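PDB 4H3D: 3-dehydroquinate dehydratase from Clostridium difficile, which catalyses the cis-dehydration of 3-dehydroquinate to 3-dehydroshikimate through an imine intermediate, the third step of the chorismate pathway to aromatic amino acids. Local coordinates for residues B[8-13]-B[78-83]; B[21-26]-B[46-51]; B[57-62]-B[92-97]. All blocks are in the same frame, centred on the assembly; numbering follows the deposited sequence.

Interaction 1 of 3, residues B[8-13]-B[78-83]; sequences VQVKNI and DIPLLF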
ATOM      1  N   VAL B   8     -23.706  -5.203  -1.929  1.00 31.86           N
ATOM      2  CA  VAL B   8     -24.558  -4.094  -1.544  1.00 29.12           C
ATOM      3  C   VAL B   8     -24.649  -3.132  -2.721  1.00 30.36           C
ATOM      4  O   VAL B   8     -23.671  -2.494  -3.066  1.00 29.21           O
ATOM      5  CB  VAL B   8     -24.033  -3.387  -0.308  1.00 28.47           C
ATOM      6  CG1 VAL B   8     -24.883  -2.177   0.005  1.00 28.26           C
ATOM      7  CG2 VAL B   8     -24.009  -4.337   0.865  1.00 25.86           C
ATOM      8  N   GLN B   9     -25.830  -3.058  -3.342  1.00 31.76           N
ATOM      9  CA  GLN B   9     -26.051  -2.178  -4.487  1.00 34.29           C
ATOM     10  C   GLN B   9     -26.614  -0.844  -4.009  1.00 34.32           C
ATOM     11  O   GLN B   9     -27.583  -0.810  -3.249  1.00 35.16           O
ATOM     12  CB  GLN B   9     -27.031  -2.824  -5.467  1.00 37.31           C
ATOM     13  CG  GLN B   9     -27.204  -2.085  -6.815  1.00 44.12           C
ATOM     14  CD  GLN B   9     -26.016  -2.252  -7.774  1.00 49.35           C
ATOM     15  OE1 GLN B   9     -25.848  -1.463  -8.713  1.00 48.91           O
ATOM     16  NE2 GLN B   9     -25.197  -3.282  -7.545  1.00 47.68           N
ATOM     17  N   VAL B  10     -25.978   0.244  -4.425  1.00 33.71           N
ATOM     18  CA  VAL B  10     -26.450   1.600  -4.132  1.00 35.33           C
ATOM     19  C   VAL B  10     -26.427   2.320  -5.481  1.00 36.22           C
ATOM     20  O   VAL B  10     -25.402   2.317  -6.178  1.00 33.20           O
ATOM     21  CB  VAL B  10     -25.604   2.321  -3.041  1.00 33.27           C
ATOM     22  CG1 VAL B  10     -25.834   1.676  -1.690  1.00 35.02           C
ATOM     23  CG2 VAL B  10     -24.114   2.333  -3.391  1.00 31.38           C
ATOM     24  N   LYS B  11     -27.564   2.897  -5.877  1.00 39.75           N
ATOM     25  CA  LYS B  11     -27.678   3.463  -7.222  1.00 42.16           C
ATOM     26  C   LYS B  11     -27.139   2.373  -8.161  1.00 42.08           C
ATOM     27  O   LYS B  11     -27.518   1.207  -8.000  1.00 43.73           O
ATOM     28  CB  LYS B  11     -26.986   4.837  -7.333  1.00 42.07           C
ATOM     29  CG  LYS B  11     -27.926   6.018  -7.443  1.00 46.82           C
ATOM     30  CD  LYS B  11     -28.890   6.140  -6.327  1.00 52.55           C
ATOM     31  CE  LYS B  11     -29.847   7.296  -6.575  1.00 57.09           C
ATOM     32  NZ  LYS B  11     -30.913   7.371  -5.537  1.00 59.71           N
ATOM     33  N   ASN B  12     -26.246   2.735  -9.072  0.60 41.35           N
ATOM     34  CA  ASN B  12     -25.698   1.805 -10.034  0.60 42.70           C
ATOM     35  C   ASN B  12     -24.269   1.350  -9.668  0.60 41.25           C
ATOM     36  O   ASN B  12     -23.495   0.972 -10.543  0.60 43.20           O
ATOM     37  CB  ASN B  12     -25.714   2.480 -11.408  0.60 45.34           C
ATOM     38  CG  ASN B  12     -27.061   3.148 -11.714  0.60 44.78           C
ATOM     39  OD1 ASN B  12     -28.122   2.519 -11.632  0.60 36.32           O
ATOM     40  ND2 ASN B  12     -27.018   4.433 -12.064  0.60 47.32           N
ATOM     41  N   ILE B  13     -23.942   1.381  -8.371  1.00 38.18           N
ATOM     42  CA  ILE B  13     -22.605   0.984  -7.864  1.00 36.83           C
ATOM     43  C   ILE B  13     -22.787  -0.309  -7.042  1.00 35.88           C
ATOM     44  O   ILE B  13     -23.707  -0.397  -6.237  1.00 37.95           O
ATOM     45  CB  ILE B  13     -21.980   2.087  -6.945  1.00 34.20           C
ATOM     46  CG1 ILE B  13     -21.553   3.309  -7.765  1.00 37.05           C
ATOM     47  CG2 ILE B  13     -20.779   1.567  -6.206  1.00 36.55           C
ATOM     48  CD1 ILE B  13     -20.509   3.011  -8.869  1.00 38.16           C
ATOM     49  N   ASP B  78     -27.192  10.919  -9.996  1.00 39.76           N
ATOM     50  CA  ASP B  78     -27.340   9.551  -9.540  1.00 40.14           C
ATOM     51  C   ASP B  78     -26.122   9.000  -8.817  1.00 36.77           C
ATOM     52  O   ASP B  78     -26.019   7.802  -8.654  1.00 37.89           O
ATOM     53  CB  ASP B  78     -27.729   8.638 -10.708  1.00 42.04           C
ATOM     54  CG  ASP B  78     -29.160   8.879 -11.187  1.00 50.66           C
ATOM     55  OD1 ASP B  78     -30.080   8.984 -10.326  1.00 52.86           O
ATOM     56  OD2 ASP B  78     -29.366   8.948 -12.425  1.00 57.27           O
ATOM     57  N   ILE B  79     -25.210   9.865  -8.373  1.00 32.74           N
ATOM     58  CA  ILE B  79     -24.060   9.399  -7.583  1.00 29.59           C
ATOM     59  C   ILE B  79     -24.590   8.935  -6.210  1.00 26.68           C
ATOM     60  O   ILE B  79     -25.371   9.647  -5.583  1.00 26.65           O
ATOM     61  CB  ILE B  79     -23.010  10.518  -7.397  1.00 29.61           C
ATOM     62  CG1 ILE B  79     -22.351  10.853  -8.730  1.00 31.34           C
ATOM     63  CG2 ILE B  79     -21.926  10.083  -6.420  1.00 27.12           C
ATOM     64  CD1 ILE B  79     -21.344  12.005  -8.655  1.00 34.67           C
ATOM     65  N   PRO B  80     -24.203   7.730  -5.756  1.00 25.75           N
ATOM     66  CA  PRO B  80     -24.684   7.319  -4.433  1.00 23.76           C
ATOM     67  C   PRO B  80     -24.298   8.324  -3.340  1.00 21.30           C
ATOM     68  O   PRO B  80     -23.171   8.813  -3.322  1.00 22.25           O
ATOM     69  CB  PRO B  80     -23.985   5.983  -4.201  1.00 24.54           C
ATOM     70  CG  PRO B  80     -23.751   5.420  -5.599  1.00 28.20           C
ATOM     71  CD  PRO B  80     -23.633   6.611  -6.529  1.00 26.91           C
ATOM     72  N   LEU B  81     -25.239   8.631  -2.451  1.00 21.31           N
ATOM     73  CA  LEU B  81     -25.004   9.583  -1.377  1.00 20.24           C
ATOM     74  C   LEU B  81     -25.128   8.908  -0.023  1.00 19.40           C
ATOM     75  O   LEU B  81     -26.168   8.284   0.289  1.00 20.84           O
ATOM     76  CB  LEU B  81     -26.009  10.740  -1.465  1.00 21.47           C
ATOM     77  CG  LEU B  81     -25.920  11.836  -0.408  1.00 21.81           C
ATOM     78  CD1 LEU B  81     -24.593  12.551  -0.480  1.00 21.40           C
ATOM     79  CD2 LEU B  81     -27.080  12.843  -0.601  1.00 25.45           C
ATOM     80  N   LEU B  82     -24.067   9.033   0.770  1.00 20.27           N
ATOM     81  CA  LEU B  82     -24.018   8.533   2.158  1.00 19.48           C
ATOM     82  C   LEU B  82     -24.255   9.709   3.106  1.00 19.21           C
ATOM     83  O   LEU B  82     -23.593  10.736   2.989  1.00 20.99           O
ATOM     84  CB  LEU B  82     -22.637   7.921   2.442  1.00 20.26           C
ATOM     85  CG  LEU B  82     -22.244   7.666   3.919  1.00 18.27           C
ATOM     86  CD1 LEU B  82     -23.244   6.714   4.619  1.00 17.07           C
ATOM     87  CD2 LEU B  82     -20.790   7.136   4.004  1.00 19.34           C
ATOM     88  N   PHE B  83     -25.200   9.556   4.032  1.00 18.05           N
ATOM     89  CA  PHE B  83     -25.528  10.594   5.016  1.00 17.92           C
ATOM     90  C   PHE B  83     -24.922  10.168   6.336  1.00 17.17           C
ATOM     91  O   PHE B  83     -25.214   9.084   6.819  1.00 19.27           O
ATOM     92  CB  PHE B  83     -27.039  10.722   5.148  1.00 18.25           C
ATOM     93  CG  PHE B  83     -27.479  11.799   6.084  1.00 19.28           C
ATOM     94  CD1 PHE B  83     -27.456  13.109   5.691  1.00 19.84           C
ATOM     95  CD2 PHE B  83     -27.945  11.494   7.352  1.00 21.93           C
ATOM     96  CE1 PHE B  83     -27.879  14.134   6.556  1.00 20.67           C
ATOM     97  CE2 PHE B  83     -28.379  12.511   8.213  1.00 23.54           C
ATOM     98  CZ  PHE B  83     -28.344  13.828   7.800  1.00 18.77           C
TER
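The ring of Pro-80 is gripped by Val-10, Lys-11 and Ile-13 in an apolar contact that seats the N-terminal beta hairpin against the N-terminal end of the barrel strands, where strand 81-84 begins. The evidence is a set of carbon contacts on successive ring atoms. Val-10 CG2 lies 3.7 Å from Pro-80 CB. Ile-13 CG1 is 3.7 Å from Pro-80 CG. Lys-11 CB also approaches Pro-80 CG, at 3.7 Å. The valine and isoleucine side chains each cross the ring at about a right angle, so their methyl and methylene groups press on it crosswise. Ile-13 CG1 stands anti to its own carbonyl carbon (chi1 -71°), the setting from which it meets the ring.

The three residues converge because the hairpin reverses through a type II' turn from Val-10 to Ile-13. It is closed by paired backbone bonds, Ile-13 N to Val-10 O at 2.8 Å and Val-10 N to Ile-13 O at 3.0 Å. Lys-11 takes the first corner of this turn with a positive phi of 48°, and its CA is the one closest to that of Pro-80, at 5.6 Å.

Polar groups contribute little directly between the segments. The Lys-11 side chain crosses that of Asp-78 at about a right angle, but its NZ stays 5.1 Å from Asp-78 OD1 and instead forms a salt bridge with Asp-115. The other carboxylate oxygen of Asp-115 accepts a hydrogen bond from Leu-81 N. Asp-115 thus ties the lysine to the start of strand 81-84 as a shared third party. The chemistry implies a partly buried joint made mainly by apolar contacts around one rigid proline ring, with the lysine's charge partner, Asp-115, supplied from just before the neighbouring strand 116-120.

Interaction 2 of 3, residues B[21-26]-B[46-51]; sequences KICVPI and LDIIEW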
ATOM      1  N   LYS B  21     -14.490   0.721  -3.728  1.00 22.56           N
ATOM      2  CA  LYS B  21     -15.128   1.958  -4.143  1.00 22.96           C
ATOM      3  C   LYS B  21     -14.566   3.111  -3.331  1.00 22.28           C
ATOM      4  O   LYS B  21     -14.239   2.952  -2.147  1.00 21.59           O
ATOM      5  CB  LYS B  21     -16.645   1.854  -3.979  1.00 23.34           C
ATOM      6  CG  LYS B  21     -17.253   0.577  -4.624  1.00 28.04           C
ATOM      7  CD  LYS B  21     -16.939   0.465  -6.106  1.00 31.70           C
ATOM      8  CE  LYS B  21     -17.534  -0.811  -6.710  1.00 36.11           C
ATOM      9  NZ  LYS B  21     -16.824  -2.046  -6.209  1.00 37.35           N
ATOM     10  N   ILE B  22     -14.444   4.264  -3.966  1.00 22.25           N
ATOM     11  CA  ILE B  22     -13.910   5.447  -3.307  1.00 22.66           C
ATOM     12  C   ILE B  22     -15.022   6.385  -2.902  1.00 21.70           C
ATOM     13  O   ILE B  22     -15.877   6.770  -3.740  1.00 19.37           O
ATOM     14  CB  ILE B  22     -12.962   6.235  -4.232  1.00 25.06           C
ATOM     15  CG1 ILE B  22     -11.771   5.375  -4.627  1.00 27.60           C
ATOM     16  CG2 ILE B  22     -12.467   7.513  -3.524  1.00 27.51           C
ATOM     17  CD1 ILE B  22     -10.827   6.051  -5.610  1.00 28.28           C
ATOM     18  N   CYS B  23     -14.996   6.775  -1.631  1.00 20.51           N
ATOM     19  CA  CYS B  23     -15.958   7.702  -1.056  1.00 21.69           C
ATOM     20  C   CYS B  23     -15.235   8.978  -0.655  1.00 21.81           C
ATOM     21  O   CYS B  23     -14.144   8.925  -0.061  1.00 21.52           O
ATOM     22  CB  CYS B  23     -16.602   7.088   0.189  1.00 22.59           C
ATOM     23  SG  CYS B  23     -17.863   8.077   0.939  1.00 27.59           S
ATOM     24  N   VAL B  24     -15.828  10.121  -0.980  1.00 21.80           N
ATOM     25  CA  VAL B  24     -15.255  11.413  -0.642  1.00 22.71           C
ATOM     26  C   VAL B  24     -16.276  12.225   0.149  1.00 24.64           C
ATOM     27  O   VAL B  24     -17.424  12.345  -0.274  1.00 21.63           O
ATOM     28  CB  VAL B  24     -14.886  12.193  -1.913  1.00 26.10           C
ATOM     29  CG1 VAL B  24     -14.207  13.495  -1.549  1.00 25.05           C
ATOM     30  CG2 VAL B  24     -13.994  11.341  -2.822  1.00 24.39           C
ATOM     31  N   PRO B  25     -15.869  12.778   1.315  1.00 23.33           N
ATOM     32  CA  PRO B  25     -16.798  13.582   2.090  1.00 23.51           C
ATOM     33  C   PRO B  25     -16.909  15.050   1.702  1.00 25.85           C
ATOM     34  O   PRO B  25     -15.959  15.650   1.179  1.00 24.63           O
ATOM     35  CB  PRO B  25     -16.238  13.499   3.528  1.00 23.91           C
ATOM     36  CG  PRO B  25     -14.847  13.173   3.388  1.00 27.89           C
ATOM     37  CD  PRO B  25     -14.665  12.433   2.087  1.00 24.11           C
ATOM     38  N   ILE B  26     -18.093  15.597   1.976  1.00 23.94           N
ATOM     39  CA  ILE B  26     -18.402  17.022   1.858  1.00 23.76           C
ATOM     40  C   ILE B  26     -18.503  17.464   3.311  1.00 23.95           C
ATOM     41  O   ILE B  26     -19.264  16.864   4.113  1.00 23.09           O
ATOM     42  CB  ILE B  26     -19.733  17.256   1.123  1.00 23.38           C
ATOM     43  CG1 ILE B  26     -19.545  16.922  -0.354  1.00 24.85           C
ATOM     44  CG2 ILE B  26     -20.212  18.724   1.302  1.00 27.56           C
ATOM     45  CD1 ILE B  26     -20.815  17.052  -1.203  1.00 30.29           C
ATOM     46  N   LEU B  46     -14.991   9.100  -8.820  1.00 36.49           N
ATOM     47  CA  LEU B  46     -15.218   8.691  -7.452  1.00 33.78           C
ATOM     48  C   LEU B  46     -16.510   7.886  -7.525  1.00 31.82           C
ATOM     49  O   LEU B  46     -17.231   7.958  -8.525  1.00 31.62           O
ATOM     50  CB  LEU B  46     -15.335   9.894  -6.525  1.00 34.31           C
ATOM     51  CG  LEU B  46     -16.448  10.903  -6.787  1.00 36.56           C
ATOM     52  CD1 LEU B  46     -17.811  10.295  -6.447  1.00 38.95           C
ATOM     53  CD2 LEU B  46     -16.206  12.166  -5.962  1.00 38.38           C
ATOM     54  N   ASP B  47     -16.809   7.133  -6.484  1.00 27.20           N
ATOM     55  CA  ASP B  47     -17.944   6.260  -6.512  1.00 26.68           C
ATOM     56  C   ASP B  47     -19.093   6.728  -5.638  1.00 24.95           C
ATOM     57  O   ASP B  47     -20.236   6.622  -6.022  1.00 25.46           O
ATOM     58  CB  ASP B  47     -17.491   4.862  -6.092  1.00 26.19           C
ATOM     59  CG  ASP B  47     -16.454   4.290  -7.029  1.00 29.89           C
ATOM     60  OD1 ASP B  47     -16.777   4.121  -8.216  1.00 30.56           O
ATOM     61  OD2 ASP B  47     -15.308   4.015  -6.588  1.00 27.11           O
ATOM     62  N   ILE B  48     -18.771   7.256  -4.473  1.00 22.72           N
ATOM     63  CA  ILE B  48     -19.771   7.639  -3.493  1.00 22.60           C
ATOM     64  C   ILE B  48     -19.379   8.959  -2.864  1.00 21.37           C
ATOM     65  O   ILE B  48     -18.190   9.232  -2.657  1.00 19.90           O
ATOM     66  CB  ILE B  48     -19.835   6.578  -2.353  1.00 23.80           C
ATOM     67  CG1 ILE B  48     -20.198   5.199  -2.917  1.00 26.88           C
ATOM     68  CG2 ILE B  48     -20.815   6.997  -1.236  1.00 20.51           C
ATOM     69  CD1 ILE B  48     -20.104   4.073  -1.894  1.00 28.07           C
ATOM     70  N   ILE B  49     -20.379   9.775  -2.571  1.00 20.21           N
ATOM     71  CA  ILE B  49     -20.182  11.032  -1.890  1.00 21.23           C
ATOM     72  C   ILE B  49     -20.809  10.905  -0.495  1.00 21.27           C
ATOM     73  O   ILE B  49     -21.908  10.389  -0.361  1.00 20.87           O
ATOM     74  CB  ILE B  49     -20.826  12.199  -2.645  1.00 23.02           C
ATOM     75  CG1 ILE B  49     -20.052  12.468  -3.939  1.00 24.83           C
ATOM     76  CG2 ILE B  49     -20.842  13.447  -1.772  1.00 21.09           C
ATOM     77  CD1 ILE B  49     -20.673  13.550  -4.854  1.00 26.03           C
ATOM     78  N   GLU B  50     -20.069  11.328   0.530  1.00 19.79           N
ATOM     79  CA  GLU B  50     -20.552  11.310   1.904  1.00 19.02           C
ATOM     80  C   GLU B  50     -20.813  12.727   2.349  1.00 19.77           C
ATOM     81  O   GLU B  50     -19.952  13.578   2.214  1.00 23.41           O
ATOM     82  CB  GLU B  50     -19.505  10.687   2.850  1.00 18.91           C
ATOM     83  CG  GLU B  50     -19.869  10.798   4.353  1.00 19.79           C
ATOM     84  CD  GLU B  50     -18.786  10.222   5.288  1.00 25.33           C
ATOM     85  OE1 GLU B  50     -17.593  10.548   5.099  1.00 28.35           O
ATOM     86  OE2 GLU B  50     -19.141   9.450   6.205  1.00 26.50           O
ATOM     87  N   TRP B  51     -22.004  12.999   2.859  1.00 20.37           N
ATOM     88  CA  TRP B  51     -22.268  14.300   3.447  1.00 19.70           C
ATOM     89  C   TRP B  51     -22.101  14.182   4.950  1.00 20.11           C
ATOM     90  O   TRP B  51     -22.890  13.496   5.629  1.00 19.87           O
ATOM     91  CB  TRP B  51     -23.655  14.835   3.080  1.00 19.65           C
ATOM     92  CG  TRP B  51     -23.941  16.181   3.671  1.00 19.27           C
ATOM     93  CD1 TRP B  51     -23.022  17.131   4.030  1.00 21.84           C
ATOM     94  CD2 TRP B  51     -25.237  16.780   3.901  1.00 24.27           C
ATOM     95  NE1 TRP B  51     -23.662  18.255   4.516  1.00 23.08           N
ATOM     96  CE2 TRP B  51     -25.016  18.072   4.430  1.00 22.78           C
ATOM     97  CE3 TRP B  51     -26.548  16.349   3.716  1.00 22.20           C
ATOM     98  CZ2 TRP B  51     -26.054  18.919   4.784  1.00 24.67           C
ATOM     99  CZ3 TRP B  51     -27.579  17.202   4.070  1.00 21.96           C
ATOM    100  CH2 TRP B  51     -27.323  18.466   4.603  1.00 23.75           C
TER
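Ile-26 CD1 rests on Ile-49 CG2 at 3.6 Å, the two side chains crossing obliquely on the helix-facing side of two parallel strands. Further down that face Val-24 CG2 meets Leu-46 CD2 at 3.9 Å. On the other face, turned into the barrel, Cys-23 SG sits 3.6 Å from Glu-50 CB; SG anti to the backbone N (chi1 -177°) accounts for this reach.

Between the faces runs a parallel ladder: Val-24 N bonds to Ile-48 O, Glu-50 N to Val-24 O at 2.9 Å, and Ile-26 N to Glu-50 O at 2.8 Å. At the polar edge Ile-22 is held by three hydrogen bonds. Its O accepts from both Asp-47 N and Ile-48 N, and its N donates to the anti lone pair of Asp-47 OD2 at 2.8 Å.

Glu-50, a 3-dehydroquinate-binding residue, is positioned by Thr-84 through OE2 and lies about 5 Å, side chain to side chain, from the Schiff-base Lys-174. Strands 21-26 and 48-52, joined through helix 31-41, form a right-handed beta-alpha-beta unit of the TIM barrel.

Interaction 3 of 3, residues B[57-62]-B[92-97]; sequences ENVENI and GEKLIS
Lys-94 and Glu-60 are brought together by a bend in the lysine and an extended glutamate. Lys-94 CG is anti to the backbone N (chi1 176°), the chain turns at chi2 (69°) to place CD, and beyond that it runs extended to NZ. Glu-60 keeps CG beside its own backbone N and is extended from there to CD. The two side chains cross at about a right angle, and Lys-94 NZ donates to Glu-60 OE1 at 2.8 Å in a salt bridge. The amine meets OE1 from well above the carboxylate plane, 63° out of it. In keeping with this, Lys-94 CE lies only 3.4 Å from Glu-60 CD, so the end of the lysine lies against the carboxylate group as well as bonding to it.

Apolar contacts accompany the ion pair. Val-59 CG1 touches Lys-94 CG at 3.8 Å, the two side chains sliding past each other in opposite directions. Glu-60 CG approaches Ile-96 CG2 at 4.1 Å in the same manner. A water 3.0 Å from Lys-94 NZ accepts from it and donates to Glu-57 O at 3.2 Å, a longer link, and a doubtful one to the extent that Glu-57 is modelled in two conformers. Glu-60 is exposed, so solvent probably weakens the electrostatic gain of the pair.

Both segments are loops that lead into helices. The type I turn from Asn-58 to Asn-61 ends at the N-cap of helix 62-76, where Asn-61 OD1 accepts from Glu-64 N. Likewise Ser-97 N-caps helix 98-110, its OG bonded to Tyr-100 N. The hydroxyl of Tyr-100 reaches back to Val-59 O and Val-59 packs on Leu-104, so the joined loops lie over the starts of two adjacent barrel helices, beyond strands 48-52 and 81-84.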
ATOM      1  N   GLU B  57     -23.746  23.979  10.006  0.60 26.66           N
ATOM      2  CA  GLU B  57     -24.108  24.818  11.180  0.60 29.28           C
ATOM      3  C   GLU B  57     -25.574  24.756  11.592  0.60 28.26           C
ATOM      4  O   GLU B  57     -25.883  24.888  12.774  0.60 29.06           O
ATOM      5  CB  GLU B  57     -23.668  26.284  10.996  0.60 31.10           C
ATOM      6  CG  GLU B  57     -22.159  26.443  10.974  0.60 34.15           C
ATOM      7  CD  GLU B  57     -21.692  27.883  10.990  0.60 37.41           C
ATOM      8  OE1 GLU B  57     -20.471  28.089  11.141  0.60 38.83           O
ATOM      9  OE2 GLU B  57     -22.529  28.802  10.854  0.60 36.43           O
ATOM     10  N   ASN B  58     -26.477  24.559  10.635  1.00 28.63           N
ATOM     11  CA  ASN B  58     -27.903  24.468  10.972  1.00 29.00           C
ATOM     12  C   ASN B  58     -28.426  23.037  11.078  1.00 28.14           C
ATOM     13  O   ASN B  58     -29.617  22.805  10.896  1.00 25.80           O
ATOM     14  CB  ASN B  58     -28.720  25.277   9.947  1.00 30.95           C
ATOM     15  CG  ASN B  58     -28.402  26.758   9.998  1.00 33.85           C
ATOM     16  OD1 ASN B  58     -28.080  27.295  11.052  1.00 34.98           O
ATOM     17  ND2 ASN B  58     -28.485  27.424   8.854  1.00 38.01           N
ATOM     18  N   VAL B  59     -27.543  22.085  11.432  1.00 26.04           N
ATOM     19  CA  VAL B  59     -27.914  20.662  11.499  1.00 25.75           C
ATOM     20  C   VAL B  59     -29.088  20.397  12.437  1.00 25.65           C
ATOM     21  O   VAL B  59     -29.829  19.447  12.240  1.00 24.97           O
ATOM     22  CB  VAL B  59     -26.698  19.738  11.872  1.00 24.93           C
ATOM     23  CG1 VAL B  59     -26.171  20.046  13.259  1.00 24.05           C
ATOM     24  CG2 VAL B  59     -27.080  18.229  11.763  1.00 25.78           C
ATOM     25  N   GLU B  60     -29.270  21.243  13.448  1.00 26.53           N
ATOM     26  CA  GLU B  60     -30.365  21.055  14.418  1.00 27.83           C
ATOM     27  C   GLU B  60     -31.753  21.427  13.878  1.00 28.69           C
ATOM     28  O   GLU B  60     -32.765  21.169  14.529  1.00 29.38           O
ATOM     29  CB  GLU B  60     -30.075  21.821  15.702  1.00 30.32           C
ATOM     30  CG  GLU B  60     -28.905  21.258  16.477  1.00 31.65           C
ATOM     31  CD  GLU B  60     -28.485  22.165  17.607  1.00 40.74           C
ATOM     32  OE1 GLU B  60     -27.971  23.278  17.332  1.00 43.04           O
ATOM     33  OE2 GLU B  60     -28.641  21.751  18.764  1.00 45.28           O
ATOM     34  N   ASN B  61     -31.798  22.021  12.689  1.00 28.17           N
ATOM     35  CA  ASN B  61     -33.049  22.358  12.051  1.00 28.21           C
ATOM     36  C   ASN B  61     -33.276  21.435  10.849  1.00 26.62           C
ATOM     37  O   ASN B  61     -32.650  21.593   9.785  1.00 24.01           O
ATOM     38  CB  ASN B  61     -33.044  23.797  11.634  1.00 29.04           C
ATOM     39  CG  ASN B  61     -34.402  24.277  11.252  1.00 34.79           C
ATOM     40  OD1 ASN B  61     -34.930  23.902  10.215  1.00 31.95           O
ATOM     41  ND2 ASN B  61     -35.000  25.116  12.108  1.00 43.28           N
ATOM     42  N   ILE B  62     -34.178  20.477  11.028  1.00 26.32           N
ATOM     43  CA  ILE B  62     -34.409  19.449  10.025  1.00 26.85           C
ATOM     44  C   ILE B  62     -34.820  20.029   8.667  1.00 25.70           C
ATOM     45  O   ILE B  62     -34.421  19.519   7.630  1.00 24.44           O
ATOM     46  CB  ILE B  62     -35.449  18.398  10.532  1.00 28.14           C
ATOM     47  CG1 ILE B  62     -35.485  17.193   9.607  1.00 35.36           C
ATOM     48  CG2 ILE B  62     -36.824  19.017  10.675  1.00 32.34           C
ATOM     49  CD1 ILE B  62     -34.181  16.491   9.512  1.00 34.20           C
ATOM     50  N   GLY B  92     -16.645  13.892  15.859  1.00 31.97           N
ATOM     51  CA  GLY B  92     -17.536  14.881  15.269  1.00 31.87           C
ATOM     52  C   GLY B  92     -17.439  16.300  15.767  1.00 33.56           C
ATOM     53  O   GLY B  92     -16.771  16.588  16.740  1.00 32.66           O
ATOM     54  N   GLU B  93     -18.207  17.168  15.115  1.00 34.89           N
ATOM     55  CA  GLU B  93     -18.168  18.615  15.349  1.00 36.74           C
ATOM     56  C   GLU B  93     -19.275  19.233  16.200  1.00 36.13           C
ATOM     57  O   GLU B  93     -19.131  20.351  16.646  1.00 39.28           O
ATOM     58  CB  GLU B  93     -18.257  19.300  13.976  1.00 35.81           C
ATOM     59  CG  GLU B  93     -17.162  18.883  13.021  1.00 38.87           C
ATOM     60  CD  GLU B  93     -15.815  19.454  13.414  1.00 42.06           C
ATOM     61  OE1 GLU B  93     -15.778  20.645  13.818  1.00 42.67           O
ATOM     62  OE2 GLU B  93     -14.796  18.722  13.305  1.00 38.10           O
ATOM     63  N   LYS B  94     -20.369  18.518  16.415  1.00 33.83           N
ATOM     64  CA  LYS B  94     -21.534  19.115  17.037  1.00 33.71           C
ATOM     65  C   LYS B  94     -22.247  18.205  18.033  1.00 33.09           C
ATOM     66  O   LYS B  94     -22.591  17.065  17.715  1.00 30.51           O
ATOM     67  CB  LYS B  94     -22.498  19.478  15.900  1.00 33.72           C
ATOM     68  CG  LYS B  94     -23.822  20.039  16.298  1.00 35.38           C
ATOM     69  CD  LYS B  94     -23.714  21.427  16.902  1.00 35.23           C
ATOM     70  CE  LYS B  94     -25.119  21.959  17.111  1.00 37.40           C
ATOM     71  NZ  LYS B  94     -25.139  23.334  17.635  1.00 38.05           N
ATOM     72  N   LEU B  95     -22.467  18.716  19.242  1.00 34.30           N
ATOM     73  CA  LEU B  95     -23.224  17.980  20.248  1.00 34.65           C
ATOM     74  C   LEU B  95     -24.719  18.064  19.927  1.00 33.79           C
ATOM     75  O   LEU B  95     -25.243  19.155  19.682  1.00 32.08           O
ATOM     76  CB  LEU B  95     -23.004  18.566  21.649  1.00 38.07           C
ATOM     77  CG  LEU B  95     -21.615  18.453  22.283  1.00 42.79           C
ATOM     78  CD1 LEU B  95     -21.552  19.295  23.560  1.00 48.34           C
ATOM     79  CD2 LEU B  95     -21.261  16.982  22.574  1.00 42.72           C
ATOM     80  N   ILE B  96     -25.385  16.909  19.897  1.00 31.08           N
ATOM     81  CA  ILE B  96     -26.848  16.847  19.756  1.00 31.22           C
ATOM     82  C   ILE B  96     -27.382  15.742  20.656  1.00 31.50           C
ATOM     83  O   ILE B  96     -26.621  14.872  21.124  1.00 32.85           O
ATOM     84  CB  ILE B  96     -27.337  16.595  18.297  1.00 29.12           C
ATOM     85  CG1 ILE B  96     -26.869  15.228  17.800  1.00 29.93           C
ATOM     86  CG2 ILE B  96     -26.905  17.739  17.393  1.00 29.46           C
ATOM     87  CD1 ILE B  96     -27.419  14.834  16.409  1.00 29.16           C
ATOM     88  N   SER B  97     -28.687  15.746  20.884  1.00 29.76           N
ATOM     89  CA  SER B  97     -29.271  14.748  21.732  1.00 30.27           C
ATOM     90  C   SER B  97     -29.408  13.419  21.016  1.00 29.94           C
ATOM     91  O   SER B  97     -29.351  13.329  19.783  1.00 26.99           O
ATOM     92  CB  SER B  97     -30.654  15.191  22.243  1.00 33.29           C
ATOM     93  OG  SER B  97     -31.625  15.151  21.205  1.00 27.79           O
TER
HETATM   94  O   HOH W   1     -24.022  24.987  15.346  1.00 40.88           O

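Interactions 1 and 2 are neighbours, their centres 10 Å apart. They meet where strands 48-52 and 81-84 lie side by side in the parallel barrel sheet, with probable hydrogen bonds from Leu-82 N to Ile-49 O and from Trp-51 N to Leu-82 O. Interaction 3 lies 24 Å from interaction 1 and 21 Å from interaction 2, centre to centre, and touches neither. Along the chain, interaction 2 falls wholly between the segments of interaction 1, interaction 3 follows interaction 2, and interactions 1 and 3 interleave. Together they mark the hairpin at the N-terminal end of the barrel strands, the substrate-binding strand wall, and the loops at the C-terminal end of the strands.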